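Local coordinates for protein 2,3-dihydroxy-2,3-dihydrophenylpropionate dehydrogenase (Pseudomonas sp. MC1, PDB 5XTG) that probably oxidises naphthalene dihydrodiol to 1,2-dihydroxynaphthalene with NAD as hydride acceptor, as a member of the short-chain dehydrogenase/reductase family, at residues 55-60 / 73-78; 101-106 / 134-139; 26-31 / 48-53. One frame throughout, in Å; residues are numbered along the deposited sequence.

Interaction 1. Residues 55-60 / 73-78; sequences RNEEQE and IVVGDV. With NAD (nicotinamide-adenine-dinucleotide), chain B.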
loop_
_atom_site.group_PDB
_atom_site.type_symbol
_atom_site.label_atom_id
_atom_site.label_comp_id
_atom_site.label_asym_id
_atom_site.label_seq_id
_atom_site.Cartn_x
_atom_site.Cartn_y
_atom_site.Cartn_z
ATOM N N ARG A 55 -1.988 -17.247 29.374
ATOM C CA ARG A 55 -3.054 -18.163 28.988
ATOM C C ARG A 55 -3.410 -19.154 30.106
ATOM O O ARG A 55 -4.577 -19.520 30.255
ATOM C CB ARG A 55 -2.628 -18.919 27.716
ATOM C CG ARG A 55 -3.630 -19.957 27.184
ATOM C CD ARG A 55 -4.799 -19.296 26.455
ATOM N NE ARG A 55 -6.005 -20.136 26.273
ATOM C CZ ARG A 55 -6.996 -20.311 27.174
ATOM N NH1 ARG A 55 -6.967 -19.741 28.389
ATOM N NH2 ARG A 55 -8.037 -21.088 26.871
ATOM N N ASN A 56 -2.439 -19.614 30.891
ATOM C CA ASN A 56 -2.634 -20.805 31.710
ATOM C C ASN A 56 -1.718 -20.753 32.922
ATOM O O ASN A 56 -0.895 -19.845 33.068
ATOM C CB ASN A 56 -2.377 -22.096 30.902
ATOM C CG ASN A 56 -1.008 -22.121 30.267
ATOM O OD1 ASN A 56 -0.015 -21.735 30.879
ATOM N ND2 ASN A 56 -0.946 -22.576 29.032
ATOM N N GLU A 57 -1.865 -21.774 33.774
ATOM C CA GLU A 57 -1.079 -21.907 34.997
ATOM C C GLU A 57 0.397 -22.066 34.696
ATOM O O GLU A 57 1.241 -21.521 35.411
ATOM C CB GLU A 57 -1.558 -23.122 35.795
ATOM C CG GLU A 57 -2.857 -22.926 36.566
ATOM C CD GLU A 57 -3.868 -22.030 35.825
ATOM O OE1 GLU A 57 -4.414 -22.436 34.750
ATOM O OE2 GLU A 57 -4.091 -20.897 36.319
ATOM N N GLU A 58 0.735 -22.839 33.663
ATOM C CA GLU A 58 2.141 -23.130 33.393
ATOM C C GLU A 58 2.914 -21.863 33.023
ATOM O O GLU A 58 4.064 -21.672 33.445
ATOM C CB GLU A 58 2.237 -24.165 32.277
ATOM C CG GLU A 58 3.592 -24.853 32.159
ATOM C CD GLU A 58 3.491 -26.393 32.214
ATOM O OE1 GLU A 58 4.481 -27.063 31.835
ATOM O OE2 GLU A 58 2.435 -26.933 32.638
ATOM N N GLN A 59 2.298 -20.983 32.238
ATOM C CA GLN A 59 2.937 -19.720 31.905
ATOM C C GLN A 59 2.976 -18.813 33.127
ATOM O O GLN A 59 3.952 -18.090 33.344
ATOM C CB GLN A 59 2.196 -19.059 30.736
ATOM C CG GLN A 59 2.325 -19.787 29.385
ATOM C CD GLN A 59 1.501 -19.124 28.275
ATOM O OE1 GLN A 59 0.738 -18.185 28.517
ATOM N NE2 GLN A 59 1.660 -19.614 27.058
ATOM N N GLU A 60 1.937 -18.856 33.957
ATOM C CA GLU A 60 1.941 -18.038 35.167
ATOM C C GLU A 60 3.113 -18.401 36.074
ATOM O O GLU A 60 3.776 -17.516 36.630
ATOM C CB GLU A 60 0.630 -18.189 35.920
ATOM C CG GLU A 60 0.561 -17.366 37.200
ATOM C CD GLU A 60 -0.567 -17.834 38.109
ATOM O OE1 GLU A 60 -0.772 -19.065 38.198
ATOM O OE2 GLU A 60 -1.244 -16.970 38.712
ATOM N N ILE A 73 -0.116 -10.118 37.303
ATOM C CA ILE A 73 -0.359 -11.224 36.377
ATOM C C ILE A 73 -1.803 -11.698 36.464
ATOM O O ILE A 73 -2.389 -11.772 37.547
ATOM C CB ILE A 73 0.592 -12.406 36.644
ATOM C CG1 ILE A 73 2.038 -11.934 36.579
ATOM C CG2 ILE A 73 0.337 -13.521 35.640
ATOM C CD1 ILE A 73 3.057 -12.994 36.939
ATOM N N VAL A 74 -2.348 -12.081 35.314
ATOM C CA VAL A 74 -3.726 -12.508 35.177
ATOM C C VAL A 74 -3.713 -13.695 34.244
ATOM O O VAL A 74 -3.054 -13.666 33.199
ATOM C CB VAL A 74 -4.643 -11.403 34.621
ATOM C CG1 VAL A 74 -6.018 -11.952 34.312
ATOM C CG2 VAL A 74 -4.784 -10.289 35.603
ATOM N N VAL A 75 -4.405 -14.747 34.636
ATOM C CA VAL A 75 -4.560 -15.935 33.827
ATOM C C VAL A 75 -5.979 -15.931 33.290
ATOM O O VAL A 75 -6.927 -15.672 34.041
ATOM C CB VAL A 75 -4.298 -17.201 34.643
ATOM C CG1 VAL A 75 -4.295 -18.389 33.716
ATOM C CG2 VAL A 75 -2.976 -17.060 35.424
ATOM N N GLY A 76 -6.121 -16.186 31.998
ATOM C CA GLY A 76 -7.437 -16.264 31.402
ATOM C C GLY A 76 -7.352 -16.261 29.893
ATOM O O GLY A 76 -6.272 -16.207 29.305
ATOM N N ASP A 77 -8.528 -16.341 29.286
ATOM C CA ASP A 77 -8.673 -16.313 27.839
ATOM C C ASP A 77 -8.912 -14.882 27.361
ATOM O O ASP A 77 -9.888 -14.230 27.750
ATOM C CB ASP A 77 -9.820 -17.219 27.385
ATOM C CG ASP A 77 -9.756 -17.538 25.875
ATOM O OD1 ASP A 77 -9.516 -16.628 25.047
ATOM O OD2 ASP A 77 -9.925 -18.716 25.511
ATOM N N VAL A 78 -8.049 -14.404 26.475
ATOM C CA VAL A 78 -8.249 -13.062 25.948
ATOM C C VAL A 78 -9.587 -12.940 25.198
ATOM O O VAL A 78 -10.103 -11.837 25.039
ATOM C CB VAL A 78 -7.018 -12.700 25.084
ATOM C CG1 VAL A 78 -7.117 -13.327 23.709
ATOM C CG2 VAL A 78 -6.798 -11.216 25.043
HETATM P PA NAD B . 3.414 -17.717 20.422
HETATM O O1A NAD B . 3.568 -19.120 19.801
HETATM O O2A NAD B . 4.378 -17.494 21.503
HETATM O O5B NAD B . 1.887 -17.586 20.924
HETATM C C5B NAD B . 1.255 -16.318 21.080
HETATM C C4B NAD B . 0.936 -15.968 22.571
HETATM O O4B NAD B . -0.351 -15.650 22.643
HETATM C C3B NAD B . 1.125 -17.148 23.582
HETATM O O3B NAD B . 1.521 -16.738 24.817
HETATM C C2B NAD B . -0.295 -17.751 23.665
HETATM O O2B NAD B . -0.447 -18.639 24.890
HETATM C C1B NAD B . -1.044 -16.657 23.700
HETATM N N9A NAD B . -2.455 -16.975 23.393
HETATM C C8A NAD B . -2.943 -17.685 22.365
HETATM N N7A NAD B . -4.274 -17.760 22.508
HETATM C C5A NAD B . -4.605 -17.107 23.649
HETATM C C6A NAD B . -5.821 -16.876 24.273
HETATM N N6A NAD B . -7.030 -17.352 23.718
HETATM N N1A NAD B . -5.917 -16.195 25.410
HETATM C C2A NAD B . -4.775 -15.693 25.964
HETATM N N3A NAD B . -3.569 -15.911 25.347
HETATM C C4A NAD B . -3.492 -16.618 24.197
HETATM O O3 NAD B . 3.689 -16.641 19.210
HETATM P PN NAD B . 4.482 -15.156 19.167
HETATM O O1N NAD B . 5.509 -15.210 18.078
HETATM O O2N NAD B . 5.145 -14.624 20.419
HETATM O O5D NAD B . 3.267 -14.128 18.616
HETATM C C5D NAD B . 2.706 -13.015 19.261
HETATM C C4D NAD B . 2.037 -12.225 18.069
HETATM O O4D NAD B . 2.929 -12.084 17.097
HETATM C C3D NAD B . 0.816 -12.968 17.424
HETATM O O3D NAD B . -0.247 -12.129 17.238
HETATM C C2D NAD B . 1.335 -13.444 16.043
HETATM O O2D NAD B . 0.155 -13.546 15.157
HETATM C C1D NAD B . 2.237 -12.519 15.670
HETATM N N1N NAD B . 3.207 -12.965 14.621
HETATM C C2N NAD B . 4.367 -13.682 14.869
HETATM C C3N NAD B . 5.209 -14.081 13.802
HETATM C C7N NAD B . 6.489 -14.897 14.058
HETATM O O7N NAD B . 7.124 -15.378 13.110
HETATM N N7N NAD B . 6.908 -15.111 15.484
HETATM C C4N NAD B . 4.902 -13.776 12.526
HETATM C C5N NAD B . 3.770 -13.068 12.267
HETATM C C6N NAD B . 2.944 -12.662 13.325
#
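Arg-55 reaches past the adenine of NAD to meet Asp-77, a residue of the NAD site. Its CG stands anti to the backbone N (chi1 179°) and the chain then bends at chi2 (77°), which lays Arg-55 CD over the six-membered ring, 3.4 Å from C6A of NAD, and brings the guanidinium alongside the carboxylate. Asp-77 OD2 sits above one face of that group, toward its rim, 3.3 Å from Arg-55 NH2; because the oxygen lies well out of the guanidinium plane, no N-H is aimed at it, and the salt bridge acts through charge alone. The two planes are 50° apart. Replacing this arginine by an alanine would probably uncover the adenine face that CD covers and deprive Asp-77 of one positive partner, leaving Arg-79 to balance it. Asn-56 takes the N-cap of helix 57-67, its OD1 accepting from Gln-59 N at 2.8 Å, while its CA rests 3.6 Å from Val-75 CG1. Glu-57 crosses the same valine at about a right angle, its carboxylate beside CG1. Gln-59 serves the cofactor: its extended side chain gives an NE2 bond of 3.2 Å to the ribose O2B of NAD, and its OE1 accepts from Arg-55 N, which fixes the amide. Glu-60 closes the segment by laying its CD 3.7 Å from Val-75 CG2. Along the edge of the adenine, Asp-77 OD1 accepts from N6A of NAD at 2.9 Å and Val-78 N donates to N1A at 3.0 Å, so both polar positions on this edge of the base are read. Such recognition of the adenosine half of NAD, just beyond the C-terminal ends of neighbouring parallel strands, is characteristic of the Rossmann fold.

Interaction 2. Residues 101-106 / 134-139; sequences FIANAG and KSYFSG. With NAD (nicotinamide-adenine-dinucleotide), chain B.
In the NAD pocket of this short-chain dehydrogenase, Tyr-136 of helix 118-148 packs against the end of strand 100-103, where Ala-103 leads into the Asn-Ala-Gly turn of the family. The methyl CB of Ala-103 lies over one face of the Tyr-136 ring, 3.8 Å from the ring centroid and 17° off the normal, a CH-pi contact. Ala-105 O approaches the same ring at its edge, near its plane, 3.3 Å from Tyr-136 CE1. The tyrosine's CG is anti to the carbonyl carbon (chi1 -76°), which swings the ring from the flank of the helix toward the turn. There its OH is hydrogen-bonded to the backbone O of Thr-157, so this buried hydroxyl also links the helix to strand 153-157. One turn further along the helix, Gly-139 meets Phe-101: Phe-101 CE2 is 3.7 Å from Gly-139 C, and the glycine carbonyl oxygen stands over one face of the phenyl ring. A CB on Gly-139 would run into Phe-101 CZ, so the absence of a side chain is what permits this close approach.

The turn itself faces the cofactor. Asn-104 O accepts from O3D of NAD at 3.1 Å, and Ala-105 CA comes to 3.6 Å from O4B of NAD. The Asn-104 side chain is oriented by Thr-157 OG1, which bonds to its OD1, while Thr-29 OG1 bonds to the backbone N of both Asn-104 and Ala-105. Gly-106 lies against O3D, where a CB would clash. On another flank of the helix, Phe-137 meets the ring of Phe-125 of the second subunit. A helix packed against the Asn-Ala-Gly turn that follows the fourth strand in sequence is a feature of the short-chain dehydrogenase Rossmann domain.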
loop_
_atom_site.group_PDB
_atom_site.type_symbol
_atom_site.label_atom_id
_atom_site.label_comp_id
_atom_site.label_asym_id
_atom_site.label_seq_id
_atom_site.Cartn_x
_atom_site.Cartn_y
_atom_site.Cartn_z
ATOM N N PHE A 101 -1.241 0.026 26.153
ATOM C CA PHE A 101 -1.768 -1.331 26.047
ATOM C C PHE A 101 -1.146 -2.012 24.834
ATOM O O PHE A 101 -1.156 -1.457 23.734
ATOM C CB PHE A 101 -3.295 -1.336 25.940
ATOM C CG PHE A 101 -3.889 -2.743 25.883
ATOM C CD1 PHE A 101 -3.857 -3.552 26.982
ATOM C CD2 PHE A 101 -4.464 -3.235 24.723
ATOM C CE1 PHE A 101 -4.397 -4.827 26.941
ATOM C CE2 PHE A 101 -4.967 -4.490 24.653
ATOM C CZ PHE A 101 -4.951 -5.305 25.774
ATOM N N ILE A 102 -0.604 -3.206 25.031
ATOM C CA ILE A 102 0.025 -3.942 23.963
ATOM C C ILE A 102 -0.798 -5.189 23.731
ATOM O O ILE A 102 -0.717 -6.155 24.498
ATOM C CB ILE A 102 1.473 -4.286 24.281
ATOM C CG1 ILE A 102 2.253 -2.989 24.518
ATOM C CG2 ILE A 102 2.035 -5.082 23.116
ATOM C CD1 ILE A 102 3.700 -3.152 24.459
ATOM N N ALA A 103 -1.568 -5.171 22.654
ATOM C CA ALA A 103 -2.392 -6.305 22.261
ATOM C C ALA A 103 -1.536 -7.203 21.384
ATOM O O ALA A 103 -1.141 -6.820 20.278
ATOM C CB ALA A 103 -3.637 -5.824 21.532
ATOM N N ASN A 104 -1.189 -8.354 21.896
ATOM C CA ASN A 104 -0.215 -9.193 21.223
ATOM C C ASN A 104 -0.629 -10.646 21.106
ATOM O O ASN A 104 -0.101 -11.338 20.238
ATOM C CB ASN A 104 1.122 -9.106 21.954
ATOM C CG ASN A 104 2.066 -10.236 21.579
ATOM O OD1 ASN A 104 2.665 -10.235 20.481
ATOM N ND2 ASN A 104 2.211 -11.214 22.491
ATOM N N ALA A 105 -1.552 -11.137 21.930
ATOM C CA ALA A 105 -1.967 -12.525 21.813
ATOM C C ALA A 105 -2.422 -12.815 20.391
ATOM O O ALA A 105 -3.102 -12.000 19.771
ATOM C CB ALA A 105 -3.091 -12.829 22.811
ATOM N N GLY A 106 -2.035 -13.974 19.871
ATOM C CA GLY A 106 -2.453 -14.344 18.531
ATOM C C GLY A 106 -2.210 -15.810 18.255
ATOM O O GLY A 106 -1.492 -16.497 18.985
ATOM N N LYS A 134 -10.995 -9.838 17.185
ATOM C CA LYS A 134 -11.993 -9.450 18.168
ATOM C C LYS A 134 -11.375 -9.193 19.530
ATOM O O LYS A 134 -11.707 -8.203 20.192
ATOM C CB LYS A 134 -13.080 -10.507 18.280
ATOM C CG LYS A 134 -14.332 -9.925 18.898
ATOM C CD LYS A 134 -15.436 -10.945 19.018
ATOM C CE LYS A 134 -16.640 -10.305 19.685
ATOM N NZ LYS A 134 -17.847 -11.145 19.514
ATOM N N SER A 135 -10.448 -10.037 19.954
ATOM C CA SER A 135 -9.817 -9.832 21.258
ATOM C C SER A 135 -9.053 -8.524 21.332
ATOM O O SER A 135 -8.983 -7.916 22.402
ATOM C CB SER A 135 -8.874 -10.977 21.559
ATOM O OG SER A 135 -9.655 -12.128 21.748
ATOM N N TYR A 136 -8.471 -8.071 20.220
ATOM C CA TYR A 136 -7.833 -6.756 20.220
ATOM C C TYR A 136 -8.868 -5.655 20.452
ATOM O O TYR A 136 -8.653 -4.739 21.257
ATOM C CB TYR A 136 -7.098 -6.532 18.892
ATOM C CG TYR A 136 -5.778 -7.251 18.695
ATOM C CD1 TYR A 136 -5.360 -8.303 19.512
ATOM C CD2 TYR A 136 -4.923 -6.837 17.692
ATOM C CE1 TYR A 136 -4.101 -8.923 19.291
ATOM C CE2 TYR A 136 -3.726 -7.436 17.478
ATOM C CZ TYR A 136 -3.315 -8.463 18.259
ATOM O OH TYR A 136 -2.079 -8.977 17.973
ATOM N N PHE A 137 -10.010 -5.741 19.773
ATOM C CA PHE A 137 -11.088 -4.791 20.042
ATOM C C PHE A 137 -11.440 -4.807 21.516
ATOM O O PHE A 137 -11.568 -3.745 22.145
ATOM C CB PHE A 137 -12.315 -5.135 19.216
ATOM C CG PHE A 137 -12.280 -4.596 17.825
ATOM C CD1 PHE A 137 -11.821 -5.380 16.773
ATOM C CD2 PHE A 137 -12.701 -3.315 17.552
ATOM C CE1 PHE A 137 -11.771 -4.888 15.468
ATOM C CE2 PHE A 137 -12.657 -2.814 16.239
ATOM C CZ PHE A 137 -12.205 -3.606 15.209
ATOM N N SER A 138 -11.524 -6.022 22.081
ATOM C CA SER A 138 -11.924 -6.238 23.464
ATOM C C SER A 138 -10.946 -5.606 24.444
ATOM O O SER A 138 -11.350 -4.931 25.399
ATOM C CB SER A 138 -12.024 -7.740 23.702
ATOM O OG SER A 138 -12.333 -8.029 25.049
ATOM N N GLY A 139 -9.650 -5.849 24.250
ATOM C CA GLY A 139 -8.663 -5.272 25.154
ATOM C C GLY A 139 -8.574 -3.769 25.028
ATOM O O GLY A 139 -8.365 -3.055 26.018
HETATM P PA NAD B . 3.414 -17.717 20.422
HETATM O O1A NAD B . 3.568 -19.120 19.801
HETATM O O2A NAD B . 4.378 -17.494 21.503
HETATM O O5B NAD B . 1.887 -17.586 20.924
HETATM C C5B NAD B . 1.255 -16.318 21.080
HETATM C C4B NAD B . 0.936 -15.968 22.571
HETATM O O4B NAD B . -0.351 -15.650 22.643
HETATM C C3B NAD B . 1.125 -17.148 23.582
HETATM O O3B NAD B . 1.521 -16.738 24.817
HETATM C C2B NAD B . -0.295 -17.751 23.665
HETATM O O2B NAD B . -0.447 -18.639 24.890
HETATM C C1B NAD B . -1.044 -16.657 23.700
HETATM N N9A NAD B . -2.455 -16.975 23.393
HETATM C C8A NAD B . -2.943 -17.685 22.365
HETATM N N7A NAD B . -4.274 -17.760 22.508
HETATM C C5A NAD B . -4.605 -17.107 23.649
HETATM C C6A NAD B . -5.821 -16.876 24.273
HETATM N N6A NAD B . -7.030 -17.352 23.718
HETATM N N1A NAD B . -5.917 -16.195 25.410
HETATM C C2A NAD B . -4.775 -15.693 25.964
HETATM N N3A NAD B . -3.569 -15.911 25.347
HETATM C C4A NAD B . -3.492 -16.618 24.197
HETATM O O3 NAD B . 3.689 -16.641 19.210
HETATM P PN NAD B . 4.482 -15.156 19.167
HETATM O O1N NAD B . 5.509 -15.210 18.078
HETATM O O2N NAD B . 5.145 -14.624 20.419
HETATM O O5D NAD B . 3.267 -14.128 18.616
HETATM C C5D NAD B . 2.706 -13.015 19.261
HETATM C C4D NAD B . 2.037 -12.225 18.069
HETATM O O4D NAD B . 2.929 -12.084 17.097
HETATM C C3D NAD B . 0.816 -12.968 17.424
HETATM O O3D NAD B . -0.247 -12.129 17.238
HETATM C C2D NAD B . 1.335 -13.444 16.043
HETATM O O2D NAD B . 0.155 -13.546 15.157
HETATM C C1D NAD B . 2.237 -12.519 15.670
HETATM N N1N NAD B . 3.207 -12.965 14.621
HETATM C C2N NAD B . 4.367 -13.682 14.869
HETATM C C3N NAD B . 5.209 -14.081 13.802
HETATM C C7N NAD B . 6.489 -14.897 14.058
HETATM O O7N NAD B . 7.124 -15.378 13.110
HETATM N N7N NAD B . 6.908 -15.111 15.484
HETATM C C4N NAD B . 4.902 -13.776 12.526
HETATM C C5N NAD B . 3.770 -13.068 12.267
HETATM C C6N NAD B . 2.944 -12.662 13.325
#

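Interaction 3. Residues 26-31 / 48-53; sequences VSITGA and YCVSAL. With NAD (nicotinamide-adenine-dinucleotide), chain B.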
loop_
_atom_site.group_PDB
_atom_site.type_symbol
_atom_site.label_atom_id
_atom_site.label_comp_id
_atom_site.label_asym_id
_atom_site.label_seq_id
_atom_site.Cartn_x
_atom_site.Cartn_y
_atom_site.Cartn_z
ATOM N N VAL A 26 2.727 -0.348 31.457
ATOM C CA VAL A 26 2.317 -1.064 30.256
ATOM C C VAL A 26 1.605 -2.349 30.650
ATOM O O VAL A 26 1.946 -2.991 31.649
ATOM C CB VAL A 26 3.514 -1.373 29.331
ATOM C CG1 VAL A 26 4.493 -2.335 29.967
ATOM C CG2 VAL A 26 3.041 -1.929 28.003
ATOM N N SER A 27 0.598 -2.716 29.853
ATOM C CA SER A 27 -0.126 -3.969 29.979
ATOM C C SER A 27 -0.026 -4.745 28.675
ATOM O O SER A 27 -0.362 -4.218 27.617
ATOM C CB SER A 27 -1.597 -3.716 30.323
ATOM O OG SER A 27 -2.315 -4.945 30.364
ATOM N N ILE A 28 0.361 -6.015 28.769
ATOM C CA ILE A 28 0.734 -6.836 27.621
ATOM C C ILE A 28 -0.080 -8.129 27.672
ATOM O O ILE A 28 -0.081 -8.815 28.696
ATOM C CB ILE A 28 2.241 -7.154 27.657
ATOM C CG1 ILE A 28 3.058 -5.861 27.779
ATOM C CG2 ILE A 28 2.663 -8.023 26.462
ATOM C CD1 ILE A 28 4.469 -6.079 28.195
ATOM N N THR A 29 -0.778 -8.454 26.580
ATOM C CA THR A 29 -1.361 -9.777 26.408
ATOM C C THR A 29 -0.439 -10.669 25.577
ATOM O O THR A 29 0.481 -10.204 24.899
ATOM C CB THR A 29 -2.721 -9.698 25.726
ATOM O OG1 THR A 29 -2.527 -9.474 24.328
ATOM C CG2 THR A 29 -3.550 -8.584 26.332
ATOM N N GLY A 30 -0.698 -11.973 25.637
ATOM C CA GLY A 30 0.208 -12.934 25.037
ATOM C C GLY A 30 1.563 -12.930 25.700
ATOM O O GLY A 30 2.574 -13.192 25.042
ATOM N N ALA A 31 1.612 -12.642 26.998
ATOM C CA ALA A 31 2.880 -12.344 27.643
ATOM C C ALA A 31 3.565 -13.568 28.216
ATOM O O ALA A 31 4.629 -13.418 28.831
ATOM C CB ALA A 31 2.685 -11.313 28.756
ATOM N N TYR A 48 9.592 0.286 33.018
ATOM C CA TYR A 48 8.138 0.299 33.119
ATOM C C TYR A 48 7.659 -0.588 34.271
ATOM O O TYR A 48 8.280 -1.592 34.615
ATOM C CB TYR A 48 7.527 -0.189 31.799
ATOM C CG TYR A 48 7.627 0.789 30.615
ATOM C CD1 TYR A 48 8.833 1.104 30.033
ATOM C CD2 TYR A 48 6.486 1.362 30.073
ATOM C CE1 TYR A 48 8.903 1.981 28.943
ATOM C CE2 TYR A 48 6.548 2.224 29.007
ATOM C CZ TYR A 48 7.738 2.532 28.442
ATOM O OH TYR A 48 7.716 3.411 27.377
ATOM N N CYS A 49 6.534 -0.217 34.864
ATOM C CA CYS A 49 5.739 -1.180 35.606
ATOM C C CYS A 49 4.867 -1.920 34.606
ATOM O O CYS A 49 4.320 -1.311 33.677
ATOM C CB CYS A 49 4.876 -0.493 36.670
ATOM S SG CYS A 49 5.792 0.390 37.963
ATOM N N VAL A 50 4.741 -3.237 34.791
ATOM C CA VAL A 50 4.226 -4.135 33.767
ATOM C C VAL A 50 3.148 -5.015 34.356
ATOM O O VAL A 50 3.367 -5.638 35.398
ATOM C CB VAL A 50 5.341 -5.019 33.187
ATOM C CG1 VAL A 50 4.748 -6.120 32.290
ATOM C CG2 VAL A 50 6.351 -4.166 32.416
ATOM N N SER A 51 2.007 -5.092 33.670
ATOM C CA SER A 51 1.036 -6.149 33.858
ATOM C C SER A 51 1.027 -7.025 32.618
ATOM O O SER A 51 1.429 -6.618 31.520
ATOM C CB SER A 51 -0.378 -5.609 34.156
ATOM O OG SER A 51 -0.860 -4.811 33.098
ATOM N N ALA A 52 0.584 -8.257 32.829
ATOM C CA ALA A 52 0.716 -9.322 31.853
ATOM C C ALA A 52 -0.499 -10.229 31.927
ATOM O O ALA A 52 -0.910 -10.610 33.023
ATOM C CB ALA A 52 1.971 -10.137 32.113
ATOM N N LEU A 53 -1.054 -10.575 30.773
ATOM C CA LEU A 53 -2.058 -11.616 30.655
ATOM C C LEU A 53 -1.404 -12.850 30.059
ATOM O O LEU A 53 -0.821 -12.786 28.977
ATOM C CB LEU A 53 -3.218 -11.169 29.782
ATOM C CG LEU A 53 -4.258 -12.253 29.479
ATOM C CD1 LEU A 53 -5.061 -12.554 30.717
ATOM C CD2 LEU A 53 -5.164 -11.804 28.362
HETATM P PA NAD B . 3.414 -17.717 20.422
HETATM O O1A NAD B . 3.568 -19.120 19.801
HETATM O O2A NAD B . 4.378 -17.494 21.503
HETATM O O5B NAD B . 1.887 -17.586 20.924
HETATM C C5B NAD B . 1.255 -16.318 21.080
HETATM C C4B NAD B . 0.936 -15.968 22.571
HETATM O O4B NAD B . -0.351 -15.650 22.643
HETATM C C3B NAD B . 1.125 -17.148 23.582
HETATM O O3B NAD B . 1.521 -16.738 24.817
HETATM C C2B NAD B . -0.295 -17.751 23.665
HETATM O O2B NAD B . -0.447 -18.639 24.890
HETATM C C1B NAD B . -1.044 -16.657 23.700
HETATM N N9A NAD B . -2.455 -16.975 23.393
HETATM C C8A NAD B . -2.943 -17.685 22.365
HETATM N N7A NAD B . -4.274 -17.760 22.508
HETATM C C5A NAD B . -4.605 -17.107 23.649
HETATM C C6A NAD B . -5.821 -16.876 24.273
HETATM N N6A NAD B . -7.030 -17.352 23.718
HETATM N N1A NAD B . -5.917 -16.195 25.410
HETATM C C2A NAD B . -4.775 -15.693 25.964
HETATM N N3A NAD B . -3.569 -15.911 25.347
HETATM C C4A NAD B . -3.492 -16.618 24.197
HETATM O O3 NAD B . 3.689 -16.641 19.210
HETATM P PN NAD B . 4.482 -15.156 19.167
HETATM O O1N NAD B . 5.509 -15.210 18.078
HETATM O O2N NAD B . 5.145 -14.624 20.419
HETATM O O5D NAD B . 3.267 -14.128 18.616
HETATM C C5D NAD B . 2.706 -13.015 19.261
HETATM C C4D NAD B . 2.037 -12.225 18.069
HETATM O O4D NAD B . 2.929 -12.084 17.097
HETATM C C3D NAD B . 0.816 -12.968 17.424
HETATM O O3D NAD B . -0.247 -12.129 17.238
HETATM C C2D NAD B . 1.335 -13.444 16.043
HETATM O O2D NAD B . 0.155 -13.546 15.157
HETATM C C1D NAD B . 2.237 -12.519 15.670
HETATM N N1N NAD B . 3.207 -12.965 14.621
HETATM C C2N NAD B . 4.367 -13.682 14.869
HETATM C C3N NAD B . 5.209 -14.081 13.802
HETATM C C7N NAD B . 6.489 -14.897 14.058
HETATM O O7N NAD B . 7.124 -15.378 13.110
HETATM N N7N NAD B . 6.908 -15.111 15.484
HETATM C C4N NAD B . 4.902 -13.776 12.526
HETATM C C5N NAD B . 3.770 -13.068 12.267
HETATM C C6N NAD B . 2.944 -12.662 13.325
HETATM O O HOH W 1 -2.153 -14.249 27.090
#
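Residues Val-26 to Ile-28 pair in parallel with Val-50 to Ala-52, the strand axes 4.7 Å apart at their closest and inclined by 22°, as the two strands of the first beta-alpha-beta unit of the Rossmann fold. Four backbone bonds alternate along the ladder: Val-26 N donates to Cys-49 O, Ser-51 N to Val-26 O at 2.9 Å, Ile-28 N to Ser-51 O and Leu-53 N to Ile-28 O. The third is the most bent, its donor lying above the carbonyl plane.

On the face carrying Val-26, Ile-28, Val-50 and Ala-52, Val-26 CG1 lies 3.6 Å from Val-50 CG2, the two valines side by side and pointing the same way, and Ile-28 CD1 reaches Val-50 CG1 at 4.1 Å. Helix 34-45, the connection between the strands, covers this face with Leu-39 and Phe-43. Opposite, Ser-27 OG stands anti to its backbone N (chi1 176°), which carries it toward Ser-51 OG for a weak bond of 3.1 Å; the stronger partner of Ser-51 OG is Thr-91 OG1 of helix 81-95. Thr-29 CG2 and Leu-53 CD2 touch on that face too.

At Gly-30 the chain is in the glycine-rich turn of the family. Gly-30 takes a positive phi (64°) and lies beside the cofactor, where a CB would be crowded by O4B of NAD. Ala-31 folds back, its CB 3.6 Å from Ala-52 CB and its N donating to Leu-53 O at 3.1 Å. That carbonyl also receives a water hydrogen bond, the water oxygen 2.7 Å from Leu-53 O, and the same water accepts a weak bond from Gly-30 N.

Overall arrangement
Followed from the N terminus, the three contacts come in series, with none nested or crossed. Interaction 3 closes first, across helix 34-45, and sets the opening pair of strands. The chain then runs from strand 49-54 into helix 57-67, over which interaction 1 closes at strand 72-75, an outermost strand within this chain; its Val-74 N probably bonds to Ala-52 O of interaction 3. Interaction 2 closes last, when the chain, having left strand 100-103, returns to it within helix 118-148; Ile-102 N probably bonds to Ser-27 O, on the other side of strand 25-29. Val-78 and Ala-105 then bring interactions 1 and 2 together. All three meet NAD at the C-terminal ends of one parallel sheet.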